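Side-chain contacts in CG8862 (PDB 3ISM), which probably cuts DNA and RNA as a magnesium-dependent, non-specific endonuclease of the mitochondrion, the EndoG enzyme of the fruit fly: residues 115-118 against 119-122; 68-71 against 72-75. All coordinates share one frame; numbering follows the deposited sequence.

Contact 1. Residues 115-118 against 119-122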
# COMPACT_ATOMS: atom_id res chain seq x y z
N CYS B 115 -21.45 -8.43 18.72
CA CYS B 115 -22.03 -7.75 17.58
C CYS B 115 -21.67 -6.26 17.61
O CYS B 115 -21.24 -5.70 16.58
CB CYS B 115 -23.56 -7.93 17.60
SG CYS B 115 -24.41 -7.30 16.14
N ASP B 116 -21.83 -5.63 18.78
CA ASP B 116 -21.46 -4.22 18.99
C ASP B 116 -20.05 -3.92 18.49
O ASP B 116 -19.81 -2.91 17.84
CB ASP B 116 -21.52 -3.86 20.48
CG ASP B 116 -22.93 -3.60 20.97
OD1 ASP B 116 -23.80 -3.27 20.14
OD2 ASP B 116 -23.18 -3.72 22.19
N GLU B 117 -19.12 -4.82 18.83
CA GLU B 117 -17.72 -4.63 18.46
C GLU B 117 -17.44 -4.65 16.95
O GLU B 117 -16.39 -4.18 16.51
CB GLU B 117 -16.85 -5.66 19.19
CG GLU B 117 -16.69 -5.45 20.71
CD GLU B 117 -16.20 -6.71 21.42
OE1 GLU B 117 -15.77 -7.66 20.72
OE2 GLU B 117 -16.26 -6.79 22.67
N THR B 118 -18.35 -5.20 16.14
CA THR B 118 -18.16 -5.14 14.68
C THR B 118 -18.48 -3.75 14.13
O THR B 118 -18.17 -3.45 12.97
CB THR B 118 -19.01 -6.19 13.92
OG1 THR B 118 -20.41 -5.87 14.04
CG2 THR B 118 -18.77 -7.59 14.49
N PHE B 119 -19.06 -2.88 14.95
CA PHE B 119 -19.39 -1.53 14.49
C PHE B 119 -18.31 -0.45 14.71
O PHE B 119 -18.53 0.72 14.39
CB PHE B 119 -20.76 -1.09 15.02
CG PHE B 119 -21.92 -1.73 14.30
CD1 PHE B 119 -22.63 -1.03 13.34
CD2 PHE B 119 -22.29 -3.05 14.58
CE1 PHE B 119 -23.70 -1.62 12.67
CE2 PHE B 119 -23.37 -3.65 13.91
CZ PHE B 119 -24.08 -2.93 12.96
N TYR B 120 -17.14 -0.85 15.22
CA TYR B 120 -16.02 0.08 15.26
C TYR B 120 -15.61 0.40 13.84
O TYR B 120 -15.51 -0.51 13.00
CB TYR B 120 -14.82 -0.50 16.02
CG TYR B 120 -14.99 -0.51 17.51
CD1 TYR B 120 -15.05 0.68 18.22
CD2 TYR B 120 -15.10 -1.71 18.21
CE1 TYR B 120 -15.21 0.68 19.61
CE2 TYR B 120 -15.25 -1.72 19.59
CZ TYR B 120 -15.30 -0.52 20.29
OH TYR B 120 -15.46 -0.53 21.66
N LEU B 121 -15.38 1.68 13.57
CA LEU B 121 -14.93 2.11 12.25
C LEU B 121 -13.60 1.50 11.80
O LEU B 121 -13.28 1.53 10.62
CB LEU B 121 -14.85 3.64 12.17
CG LEU B 121 -16.23 4.30 12.25
CD1 LEU B 121 -16.09 5.79 12.51
CD2 LEU B 121 -17.02 4.03 10.96
N SER B 122 -12.83 0.95 12.74
CA SER B 122 -11.62 0.22 12.36
C SER B 122 -11.92 -1.12 11.68
O SER B 122 -11.03 -1.70 11.07
CB SER B 122 -10.70 0.01 13.56
OG SER B 122 -11.38 -0.63 14.61
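F119 lays one edge of its ring against the backbone of C115, in helix 112-116: CD2 comes within 3.5 Å of C115 O, which lies in the plane of the ring. The ring swings back this way because CG stands anti to the carbonyl carbon (chi1 -76°), beside the backbone N, and CE2 then sits loosely against C115 SG. The same CD2 is 3.4 Å from T118 OG1, reached along a line that is neither over the face nor in the plane. T118 turns its hydroxyl back onto the helix. With chi1 at 68°, OG1 lies between the backbone N and the carbonyl carbon and donates to C115 O over 2.7 Å, in the plane of that carbonyl, while T118 N gives the same oxygen a second bond. One residue further on, F119 N closes a turn on D116 O at 3.0 Å. Farther round, Y120 runs alongside E117 and points the same way, its CD2 3.3 Å from E117 O and its CE2 against E117 CG; the carboxylate, whose OE2 is hydrogen-bonded to S37 OG, is turned 24° from the ring. K76 makes a cation-pi contact with Y120, and K76 NZ also hydrogen-bonds to D116 O. T118 packs on H101, the predicted proton acceptor, and F119 meets the ring of that histidine edge-to-face. Cutting T118 down to alanine would probably leave C115 O with the backbone bond but without its hydroxyl donor, and open a gap beside the edge of F119. The carbonyls of C115 and D116 are thus shared between backbone donors, a hydroxyl and a lysine, an arrangement likely to steady the turn, which leaves T118 and F119 packed against the predicted catalytic histidine.

Contact 2. Residues 68-71 against 72-75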
# COMPACT_ATOMS: atom_id res chain seq x y z
N VAL B 68 -29.73 -10.64 20.78
CA VAL B 68 -28.90 -9.73 20.00
C VAL B 68 -29.77 -8.80 19.16
O VAL B 68 -30.41 -9.22 18.20
CB VAL B 68 -27.87 -10.48 19.11
CG1 VAL B 68 -27.08 -9.48 18.26
CG2 VAL B 68 -26.91 -11.30 19.97
N ASP B 69 -29.80 -7.53 19.54
CA ASP B 69 -30.54 -6.50 18.82
C ASP B 69 -29.54 -5.62 18.08
O ASP B 69 -28.88 -4.77 18.70
CB ASP B 69 -31.39 -5.67 19.78
CG ASP B 69 -32.43 -4.80 19.07
OD1 ASP B 69 -32.45 -4.77 17.81
OD2 ASP B 69 -33.24 -4.15 19.77
N ARG B 70 -29.43 -5.82 16.77
CA ARG B 70 -28.50 -5.07 15.94
C ARG B 70 -28.87 -3.59 15.85
O ARG B 70 -28.02 -2.76 15.48
CB ARG B 70 -28.37 -5.69 14.53
CG ARG B 70 -26.99 -5.46 13.91
CD ARG B 70 -26.88 -5.92 12.46
NE ARG B 70 -27.49 -4.99 11.51
CZ ARG B 70 -28.50 -5.30 10.69
NH1 ARG B 70 -29.01 -6.52 10.70
NH2 ARG B 70 -29.00 -4.39 9.87
N SER B 71 -30.11 -3.26 16.22
CA SER B 71 -30.60 -1.88 16.17
C SER B 71 -30.00 -1.02 17.28
O SER B 71 -30.08 0.21 17.23
CB SER B 71 -32.14 -1.85 16.24
OG SER B 71 -32.62 -1.99 17.58
N LYS B 72 -29.40 -1.67 18.28
CA LYS B 72 -28.73 -0.94 19.37
C LYS B 72 -27.30 -0.56 18.99
O LYS B 72 -26.61 0.09 19.77
CB LYS B 72 -28.75 -1.74 20.68
CG LYS B 72 -30.16 -2.18 21.14
CD LYS B 72 -30.33 -2.02 22.64
CE LYS B 72 -31.60 -2.69 23.16
NZ LYS B 72 -31.34 -4.03 23.78
N CYS B 73 -26.87 -0.96 17.79
CA CYS B 73 -25.49 -0.77 17.34
C CYS B 73 -25.29 0.40 16.39
O CYS B 73 -26.01 0.52 15.39
CB CYS B 73 -25.00 -2.02 16.62
SG CYS B 73 -25.24 -3.53 17.50
N ASP B 74 -24.29 1.22 16.68
CA ASP B 74 -23.97 2.38 15.85
C ASP B 74 -22.50 2.39 15.45
O ASP B 74 -21.64 1.88 16.17
CB ASP B 74 -24.32 3.68 16.57
CG ASP B 74 -25.77 3.74 16.99
OD1 ASP B 74 -26.66 3.70 16.11
OD2 ASP B 74 -26.01 3.84 18.22
N PHE B 75 -22.22 2.99 14.30
CA PHE B 75 -20.87 3.13 13.78
C PHE B 75 -20.13 4.16 14.63
O PHE B 75 -20.60 5.28 14.82
CB PHE B 75 -20.91 3.56 12.31
CG PHE B 75 -21.58 2.55 11.39
CD1 PHE B 75 -20.87 1.48 10.88
CD2 PHE B 75 -22.91 2.70 11.03
CE1 PHE B 75 -21.47 0.57 10.03
CE2 PHE B 75 -23.52 1.79 10.18
CZ PHE B 75 -22.79 0.72 9.68
O HOH W 1 -27.38 -0.90 13.73
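An Asx turn opens the short 3-10 segment in the loop between helices 59-62 and 89-92, and D69 and K72 meet across it. D69 OD1 takes two bonds, from S71 OG at 2.8 Å and from S71 N at 3.2 Å, both from the same face of the carboxylate and well out of its plane. The carboxylate can bend over the turn because its CG is anti to the backbone N (chi1 -167°), beside the carbonyl carbon. Its other oxygen, OD2, faces the K72 chain, which crosses the aspartate at about a right angle with K72 CG 3.9 Å from D69 OD2. K72 bends twice along its length, yet NZ stays 4.4 Å from D69 OD2, too far for a salt bridge. In the backbone, K72 N bonds to D69 O and C73 N to R70 O, two successive turns of the 3-10 kind. C73 folds its sulfur back beside the R70 carbonyl, with SG 3.5 Å from R70 O, and a water that donates to both R70 O and C73 O spans the exit of the turn. The R70 guanidinium reaches the inhibitor chain of CG4930, where NH2 forms a salt bridge with D336 and a hydrogen bond with the carbonyl of Y331. The ring of F75 meets Y331 of the same chain edge-to-face. The double grip on OD1 holds the aspartate in the turn, while the lysine would probably add no more than a diffuse attraction; the turn itself presents R70, about 6 Å from the side chain of predicted catalytic H101, to the inhibitor.

Along the chain contact 2 closes before contact 1 opens, yet the two lie side by side, their centres 10 Å apart, on the same side of the molecule. Contact 2 belongs to the long loop before helix 89-92, whereas contact 1 forms between helix 112-116 and strand 124-127. They pack directly: C73 lies against D116 and against the ring of F119, which also meets the ring of F75. Both belong to the DNA/RNA non-specific endonuclease domain, and both lie close to H101, on strand 98-101. Contact 1 is the buried layer, and contact 2 the outer one that the CG4930 inhibitor chain covers, consistent with inhibition by blocking the active-site region.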